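Local coordinates for protein putative platelet activating factor (Streptococcus pneumoniae, PDB 2HSJ) that is of unknown function but, as a GDSL-like member of the SGNH hydrolase clan, probably hydrolyses ester bonds, at residues N96-D101 with Y146-E151; L129-P134 with N155-Y160; V135-E140 with A183-K188. All coordinates share one frame; numbering follows the deposited sequence.

Contact 1 of 3, residues N96-D101 with Y146-E151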
# COMPACT_ATOMS: atom_id res chain seq x y z
N ASN D 96 -14.97 -27.52 -12.03
CA ASN D 96 -14.83 -27.82 -13.44
C ASN D 96 -14.19 -29.17 -13.67
O ASN D 96 -14.49 -29.83 -14.69
CB ASN D 96 -14.12 -26.69 -14.18
CG ASN D 96 -14.91 -25.40 -14.11
OD1 ASN D 96 -16.14 -25.41 -14.11
ND2 ASN D 96 -14.21 -24.28 -13.98
N ASP D 97 -13.40 -29.64 -12.71
CA ASP D 97 -12.93 -31.03 -12.75
C ASP D 97 -14.15 -31.96 -12.64
O ASP D 97 -14.28 -32.91 -13.40
CB ASP D 97 -11.97 -31.30 -11.59
CG ASP D 97 -10.67 -30.54 -11.71
OD1 ASP D 97 -9.62 -31.19 -11.97
OD2 ASP D 97 -10.70 -29.29 -11.52
N ILE D 98 -15.05 -31.67 -11.70
CA ILE D 98 -16.29 -32.45 -11.59
C ILE D 98 -17.11 -32.38 -12.90
O ILE D 98 -17.59 -33.39 -13.39
CB ILE D 98 -17.14 -32.01 -10.38
CG1 ILE D 98 -16.40 -32.35 -9.07
CG2 ILE D 98 -18.56 -32.68 -10.46
CD1 ILE D 98 -17.10 -31.83 -7.83
N GLY D 99 -17.25 -31.18 -13.45
CA GLY D 99 -18.05 -31.00 -14.68
C GLY D 99 -17.47 -31.68 -15.92
O GLY D 99 -18.20 -31.90 -16.91
N LYS D 100 -16.17 -32.01 -15.87
CA LYS D 100 -15.46 -32.73 -16.95
C LYS D 100 -15.18 -34.19 -16.60
O LYS D 100 -14.48 -34.89 -17.36
CB LYS D 100 -14.14 -32.03 -17.25
CG LYS D 100 -14.27 -30.72 -18.00
CD LYS D 100 -14.62 -30.95 -19.45
CE LYS D 100 -14.89 -29.63 -20.16
NZ LYS D 100 -15.35 -29.91 -21.56
N ASP D 101 -15.73 -34.65 -15.48
CA ASP D 101 -15.58 -36.05 -15.05
C ASP D 101 -14.11 -36.49 -14.83
O ASP D 101 -13.75 -37.65 -15.03
CB ASP D 101 -16.32 -37.00 -16.01
CG ASP D 101 -16.94 -38.19 -15.30
OD1 ASP D 101 -17.12 -38.15 -14.06
OD2 ASP D 101 -17.25 -39.18 -16.00
N TYR D 146 -24.95 -28.94 -15.51
CA TYR D 146 -24.46 -30.10 -16.26
C TYR D 146 -24.36 -31.32 -15.32
O TYR D 146 -25.27 -31.57 -14.52
CB TYR D 146 -23.13 -29.75 -16.94
CG TYR D 146 -22.69 -30.71 -18.01
CD1 TYR D 146 -23.59 -31.16 -18.97
CD2 TYR D 146 -21.37 -31.15 -18.07
CE1 TYR D 146 -23.18 -32.07 -19.96
CE2 TYR D 146 -20.95 -32.04 -19.05
CZ TYR D 146 -21.86 -32.49 -19.99
OH TYR D 146 -21.44 -33.38 -20.96
N ILE D 147 -23.29 -32.08 -15.40
CA ILE D 147 -23.21 -33.32 -14.62
C ILE D 147 -22.81 -33.13 -13.14
O ILE D 147 -22.67 -34.10 -12.40
CB ILE D 147 -22.29 -34.36 -15.30
CG1 ILE D 147 -20.83 -33.87 -15.31
CG2 ILE D 147 -22.81 -34.72 -16.72
CD1 ILE D 147 -19.82 -34.93 -15.85
N ARG D 148 -22.63 -31.89 -12.70
CA ARG D 148 -22.33 -31.65 -11.29
C ARG D 148 -23.55 -32.01 -10.45
O ARG D 148 -24.70 -31.84 -10.89
CB ARG D 148 -21.99 -30.18 -11.07
CG ARG D 148 -20.80 -29.69 -11.85
CD ARG D 148 -20.70 -28.16 -11.73
NE ARG D 148 -19.60 -27.64 -12.55
CZ ARG D 148 -19.65 -27.53 -13.87
NH1 ARG D 148 -20.72 -27.92 -14.56
NH2 ARG D 148 -18.61 -27.04 -14.53
N SER D 149 -23.30 -32.49 -9.24
CA SER D 149 -24.37 -32.74 -8.26
C SER D 149 -23.81 -32.41 -6.91
O SER D 149 -22.59 -32.45 -6.72
CB SER D 149 -24.84 -34.19 -8.28
OG SER D 149 -23.88 -35.05 -7.68
N ASN D 150 -24.69 -32.08 -5.96
CA ASN D 150 -24.23 -31.75 -4.63
C ASN D 150 -23.70 -32.96 -3.86
O ASN D 150 -22.87 -32.79 -2.97
CB ASN D 150 -25.32 -30.98 -3.86
CG ASN D 150 -25.54 -29.58 -4.42
OD1 ASN D 150 -24.58 -28.81 -4.55
ND2 ASN D 150 -26.79 -29.26 -4.79
N GLU D 151 -24.14 -34.16 -4.23
CA GLU D 151 -23.56 -35.38 -3.62
C GLU D 151 -22.10 -35.56 -4.05
O GLU D 151 -21.25 -35.87 -3.21
CB GLU D 151 -24.39 -36.63 -3.92
CG GLU D 151 -25.89 -36.47 -3.62
CD GLU D 151 -26.69 -36.02 -4.85
OE1 GLU D 151 -27.29 -36.93 -5.47
OE2 GLU D 151 -26.70 -34.81 -5.23
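The backbones of 96-101 and 146-151 come closest at G99 and R148, with CA atoms 5.5 Å apart. Helix 95-99 ends here in a Schellman motif: D101, at positive phi, donates its N to I98 O, and V102 N returns to D97 O. N96 and D97 close a GTND sequence, the block III signature of SGNH hydrolases, in which the Asn commonly contributes to the oxyanion hole. The other segment is a loop that enters helix 150-164, with S149 at the N-cap. R148 lies against the helix end. Its CG sits beside the backbone N (chi1 -60°), and the chain then runs extended to NE. The guanidinium lays one face on G99, whose CA is 3.9 Å from CZ. At its edge, NH2 donates to N96 OD1 at 3.0 Å, a bent bond (N-H...O 142°) lying in the planes of both groups. The two planes are nevertheless almost perpendicular, at 89°. R148 NH1 is held by V145 O, and NE weakly by T95 O. The other amide end of N96, ND2, donates to Y68 O. Nearer the backbone of R148, I98 CG2 rests 4.0 Å from its CG. I147 reaches the carbonyls at the end of the helix with its CD1, 3.7 Å from I98 O. G99 O meets the Y146 ring at its edge and in its plane, 3.5 Å from CD2.

Contact 2 of 3, residues L129-P134 with N155-Y160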
# COMPACT_ATOMS: atom_id res chain seq x y z
N LEU D 129 -7.89 -23.73 1.64
CA LEU D 129 -8.46 -24.54 0.56
C LEU D 129 -9.98 -24.57 0.75
O LEU D 129 -10.51 -25.21 1.68
CB LEU D 129 -7.88 -25.96 0.61
CG LEU D 129 -8.40 -27.01 -0.39
CD1 LEU D 129 -8.14 -26.58 -1.87
CD2 LEU D 129 -7.76 -28.37 -0.07
N LEU D 130 -10.68 -23.86 -0.14
CA LEU D 130 -12.11 -23.72 0.04
C LEU D 130 -12.83 -24.99 -0.37
O LEU D 130 -12.46 -25.64 -1.34
CB LEU D 130 -12.66 -22.54 -0.80
CG LEU D 130 -12.60 -21.20 -0.07
CD1 LEU D 130 -11.17 -20.75 0.33
CD2 LEU D 130 -13.27 -20.17 -1.00
N SER D 131 -13.91 -25.29 0.33
CA SER D 131 -14.84 -26.29 -0.19
C SER D 131 -15.32 -25.86 -1.58
O SER D 131 -15.64 -24.69 -1.79
CB SER D 131 -16.03 -26.38 0.76
OG SER D 131 -16.68 -25.13 0.84
N ILE D 132 -15.43 -26.80 -2.51
CA ILE D 132 -16.16 -26.55 -3.75
C ILE D 132 -17.59 -26.14 -3.40
O ILE D 132 -18.24 -26.72 -2.52
CB ILE D 132 -16.15 -27.82 -4.63
CG1 ILE D 132 -14.71 -28.22 -4.97
CG2 ILE D 132 -17.05 -27.64 -5.87
CD1 ILE D 132 -14.57 -29.62 -5.59
N LEU D 133 -18.11 -25.12 -4.09
CA LEU D 133 -19.41 -24.58 -3.73
C LEU D 133 -20.55 -25.47 -4.23
O LEU D 133 -20.37 -26.22 -5.20
CB LEU D 133 -19.57 -23.16 -4.28
CG LEU D 133 -18.41 -22.19 -4.04
CD1 LEU D 133 -18.80 -20.79 -4.51
CD2 LEU D 133 -18.05 -22.17 -2.60
N PRO D 134 -21.74 -25.37 -3.61
CA PRO D 134 -22.92 -26.14 -4.09
C PRO D 134 -23.42 -25.58 -5.43
O PRO D 134 -23.11 -24.44 -5.80
CB PRO D 134 -23.98 -25.92 -3.01
CG PRO D 134 -23.57 -24.60 -2.36
CD PRO D 134 -22.07 -24.49 -2.47
N ASN D 155 -18.75 -35.20 -1.66
CA ASN D 155 -17.72 -36.24 -1.63
C ASN D 155 -16.32 -35.68 -1.92
O ASN D 155 -15.33 -36.05 -1.26
CB ASN D 155 -18.06 -37.39 -2.58
CG ASN D 155 -19.23 -38.20 -2.09
OD1 ASN D 155 -19.52 -38.23 -0.89
ND2 ASN D 155 -19.92 -38.88 -3.01
N TRP D 156 -16.22 -34.77 -2.88
CA TRP D 156 -14.94 -34.13 -3.14
C TRP D 156 -14.50 -33.31 -1.96
O TRP D 156 -13.33 -33.32 -1.61
CB TRP D 156 -15.00 -33.29 -4.41
CG TRP D 156 -14.92 -34.16 -5.64
CD1 TRP D 156 -15.62 -35.34 -5.87
CD2 TRP D 156 -14.10 -33.95 -6.79
NE1 TRP D 156 -15.27 -35.85 -7.11
CE2 TRP D 156 -14.36 -35.01 -7.70
CE3 TRP D 156 -13.19 -32.94 -7.17
CZ2 TRP D 156 -13.72 -35.11 -8.94
CZ3 TRP D 156 -12.56 -33.03 -8.41
CH2 TRP D 156 -12.84 -34.11 -9.29
N ASN D 157 -15.45 -32.62 -1.32
CA ASN D 157 -15.12 -31.77 -0.18
C ASN D 157 -14.59 -32.56 0.99
O ASN D 157 -13.72 -32.07 1.73
CB ASN D 157 -16.30 -30.88 0.20
CG ASN D 157 -16.52 -29.77 -0.82
OD1 ASN D 157 -15.59 -29.43 -1.56
ND2 ASN D 157 -17.72 -29.17 -0.84
N GLN D 158 -15.07 -33.79 1.14
CA GLN D 158 -14.55 -34.67 2.20
C GLN D 158 -13.09 -35.00 1.92
O GLN D 158 -12.25 -34.98 2.83
CB GLN D 158 -15.40 -35.95 2.34
CG GLN D 158 -15.20 -36.71 3.65
CD GLN D 158 -16.31 -37.73 3.90
OE1 GLN D 158 -17.41 -37.62 3.34
NE2 GLN D 158 -16.02 -38.72 4.74
N ALA D 159 -12.79 -35.27 0.64
CA ALA D 159 -11.41 -35.50 0.21
C ALA D 159 -10.49 -34.27 0.38
O ALA D 159 -9.35 -34.40 0.81
CB ALA D 159 -11.38 -36.02 -1.21
N TYR D 160 -10.98 -33.09 0.02
CA TYR D 160 -10.22 -31.86 0.23
C TYR D 160 -9.90 -31.68 1.71
O TYR D 160 -8.79 -31.28 2.07
CB TYR D 160 -11.04 -30.65 -0.23
CG TYR D 160 -11.03 -30.36 -1.74
CD1 TYR D 160 -10.88 -31.38 -2.69
CD2 TYR D 160 -11.20 -29.05 -2.20
CE1 TYR D 160 -10.90 -31.10 -4.07
CE2 TYR D 160 -11.21 -28.76 -3.56
CZ TYR D 160 -11.06 -29.79 -4.49
OH TYR D 160 -11.06 -29.50 -5.83
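With chi1 at -73°, N157 places CG beside its backbone N, and its amide faces the backbone of I132. Y160 is similar (chi1 -81°), with CG beside its backbone N; the ring beyond meets L129 and I132. The N157 amide binds both polar backbone atoms of I132. OD1 accepts from I132 N at 2.8 Å, with the donor tilted from the carbonyl plane. ND2 donates to I132 O at 3.0 Å in a nearly straight bond (172°), on a lone pair of that oxygen. This two-point grip fixes the turn of the buried amide and satisfies the backbone where the strand has already ended. S131 CB packs beside it, 3.6 Å from N157 ND2, while S131 OG is bound by V175 N and F176 N. The Y160 side chain runs at about a right angle to both L129 and I132. L129 CG lies 3.9 Å from Y160 CD2, and L130 O meets the ring near its plane. I132 CD1 approaches the far end, 3.5 Å from Y160 OH, a hydroxyl hydrogen-bonded to I93 O. The same methyl also reaches W156 CB, at 3.9 Å. Helix 150-164 is thus fastened to the C-terminal end of strand 126-130. Strand 170-173 then follows beside that strand, so the contact lies within the beta-alpha-beta crossover of an alpha/beta/alpha sandwich with a parallel five-stranded sheet, the fold of SGNH hydrolases.

Contact 3 of 3, residues V135-E140 with A183-K188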
# COMPACT_ATOMS: atom_id res chain seq x y z
N VAL D 135 -24.19 -26.41 -6.12
CA VAL D 135 -24.93 -26.01 -7.29
C VAL D 135 -26.42 -26.05 -6.97
O VAL D 135 -26.84 -26.62 -5.96
CB VAL D 135 -24.61 -26.93 -8.49
CG1 VAL D 135 -23.16 -26.75 -8.88
CG2 VAL D 135 -24.95 -28.41 -8.17
N ASN D 136 -27.21 -25.45 -7.86
CA ASN D 136 -28.66 -25.54 -7.75
C ASN D 136 -29.13 -26.54 -8.78
O ASN D 136 -28.85 -26.41 -9.97
CB ASN D 136 -29.31 -24.16 -7.92
CG ASN D 136 -30.79 -24.18 -7.58
OD1 ASN D 136 -31.57 -24.83 -8.27
ND2 ASN D 136 -31.19 -23.49 -6.51
N GLU D 137 -29.86 -27.55 -8.29
CA GLU D 137 -30.23 -28.70 -9.11
C GLU D 137 -31.60 -28.53 -9.79
O GLU D 137 -32.09 -29.47 -10.44
CB GLU D 137 -30.14 -30.01 -8.30
CG GLU D 137 -28.68 -30.42 -7.98
CD GLU D 137 -28.57 -31.68 -7.10
OE1 GLU D 137 -29.63 -32.23 -6.72
OE2 GLU D 137 -27.43 -32.13 -6.81
N ARG D 138 -32.22 -27.35 -9.68
CA ARG D 138 -33.52 -27.09 -10.34
C ARG D 138 -33.36 -27.29 -11.85
O ARG D 138 -32.31 -26.98 -12.41
CB ARG D 138 -34.04 -25.68 -10.05
CG ARG D 138 -34.65 -25.50 -8.65
CD ARG D 138 -34.97 -24.02 -8.35
NE ARG D 138 -35.95 -23.44 -9.27
CZ ARG D 138 -37.27 -23.53 -9.16
NH1 ARG D 138 -37.82 -24.21 -8.15
NH2 ARG D 138 -38.06 -22.96 -10.07
N GLU D 139 -34.41 -27.80 -12.49
CA GLU D 139 -34.37 -28.07 -13.92
C GLU D 139 -33.92 -26.87 -14.79
O GLU D 139 -33.19 -27.04 -15.77
CB GLU D 139 -35.73 -28.60 -14.41
CG GLU D 139 -35.68 -29.21 -15.80
CD GLU D 139 -37.06 -29.41 -16.45
OE1 GLU D 139 -38.10 -29.44 -15.73
OE2 GLU D 139 -37.10 -29.55 -17.69
N GLU D 140 -34.35 -25.67 -14.40
CA GLU D 140 -34.04 -24.46 -15.17
C GLU D 140 -32.55 -24.13 -15.29
O GLU D 140 -32.16 -23.34 -16.14
CB GLU D 140 -34.78 -23.25 -14.59
CG GLU D 140 -34.37 -22.89 -13.16
CD GLU D 140 -35.04 -21.62 -12.66
OE1 GLU D 140 -35.08 -20.63 -13.42
OE2 GLU D 140 -35.53 -21.63 -11.51
N ALA D 183 -32.75 -27.27 1.42
CA ALA D 183 -32.77 -28.50 0.60
C ALA D 183 -31.36 -28.91 0.17
O ALA D 183 -31.19 -29.89 -0.57
CB ALA D 183 -33.65 -28.31 -0.61
N GLY D 184 -30.36 -28.17 0.62
CA GLY D 184 -28.97 -28.50 0.35
C GLY D 184 -28.54 -28.08 -1.04
O GLY D 184 -27.51 -28.57 -1.55
N GLN D 185 -29.31 -27.18 -1.66
CA GLN D 185 -28.98 -26.61 -2.97
C GLN D 185 -28.38 -25.21 -2.81
O GLN D 185 -28.72 -24.48 -1.89
CB GLN D 185 -30.25 -26.48 -3.83
CG GLN D 185 -31.10 -27.74 -3.98
CD GLN D 185 -30.38 -28.84 -4.74
OE1 GLN D 185 -29.67 -28.58 -5.71
NE2 GLN D 185 -30.57 -30.10 -4.31
N LEU D 186 -27.53 -24.81 -3.75
CA LEU D 186 -27.12 -23.42 -3.81
C LEU D 186 -28.39 -22.54 -3.84
O LEU D 186 -29.23 -22.71 -4.72
CB LEU D 186 -26.31 -23.17 -5.07
CG LEU D 186 -25.84 -21.75 -5.38
CD1 LEU D 186 -24.93 -21.25 -4.28
CD2 LEU D 186 -25.09 -21.80 -6.70
N LYS D 187 -28.51 -21.61 -2.89
CA LYS D 187 -29.73 -20.79 -2.77
C LYS D 187 -30.05 -20.09 -4.08
O LYS D 187 -29.14 -19.53 -4.72
CB LYS D 187 -29.62 -19.73 -1.65
CG LYS D 187 -29.55 -20.29 -0.24
CD LYS D 187 -29.46 -19.23 0.87
CE LYS D 187 -30.45 -18.09 0.66
NZ LYS D 187 -30.58 -17.17 1.87
N LYS D 188 -31.33 -20.08 -4.45
CA LYS D 188 -31.71 -19.41 -5.68
C LYS D 188 -31.20 -17.97 -5.72
O LYS D 188 -30.65 -17.52 -6.74
CB LYS D 188 -33.24 -19.49 -5.90
CG LYS D 188 -33.65 -19.08 -7.31
CD LYS D 188 -34.83 -19.89 -7.82
CE LYS D 188 -35.40 -19.28 -9.08
NZ LYS D 188 -36.24 -18.10 -8.73
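V135 O is gripped by two donors, L186 N across the contact and N150 ND2 from helix 150-164. The L186 bond is 2.9 Å long and nearly straight, but its donor stands well above the carbonyl plane. The next residue returns the link. N136 carries its CG anti to the backbone N (chi1 -171°), and its ND2 donates to L186 O at 2.8 Å, nearly along the C=O axis (angle at the oxygen 171°). The two bonds hold both polar backbone atoms of L186, its N and its O, to 135-136. Q185 adds a third link. Its chain is bent at chi2, and OE1 accepts from E137 N at 2.8 Å, with the donor again above the carbonyl plane. The fit is tight here: E137 CB is only 3.0 Å from Q185 OE1. At the other end of the amide, Q185 NE2 makes a weak bond to E137 OE1, where the two side chains cross at about a right angle. E137 OE2 accepts a hydrogen bond from N150 N, at the first residue of helix 150-164. Toward the surface, R138 grips E140 side-on. NE and NH2 both bind OE2, and the NE salt bridge measures 2.9 Å. The K188 side chain crosses E140 at about a right angle, with CE 3.4 Å from E140 OE2. Its NZ stays beyond salt-bridge range of the carboxylate. N136 also has a backbone bond with G194, in the DGLH sequence that matches block V of SGNH hydrolases. The contact joins the loop after strand 126-130 to the loop after helix 176-179. The first contains an Asx turn, in which N136 OD1 accepts from R138 N.

Contacts 1 and 2 lie about 12 Å apart between centres and share helix 150-164. I98 CG1 of contact 1 packs on W156 CD2 of contact 2 at 3.6 Å. N150, at the start of this helix, reaches both other contacts: its OD1 lies 3.2 Å from P134 CA, and its ND2 packs 3.4 Å from G184 O. The centres of contacts 1 and 3 are about 14 Å apart. Contacts 2 and 3 follow directly along 129-140, with centres about 17 Å apart, and P134 O meets L186 CD2 at 3.4 Å. N96 touches D42 of the GDS sequence, which carries the nucleophile serine in this family, so contact 1 probably borders the active site. One bound magnesium ion is about 9 Å from the L129 side chain.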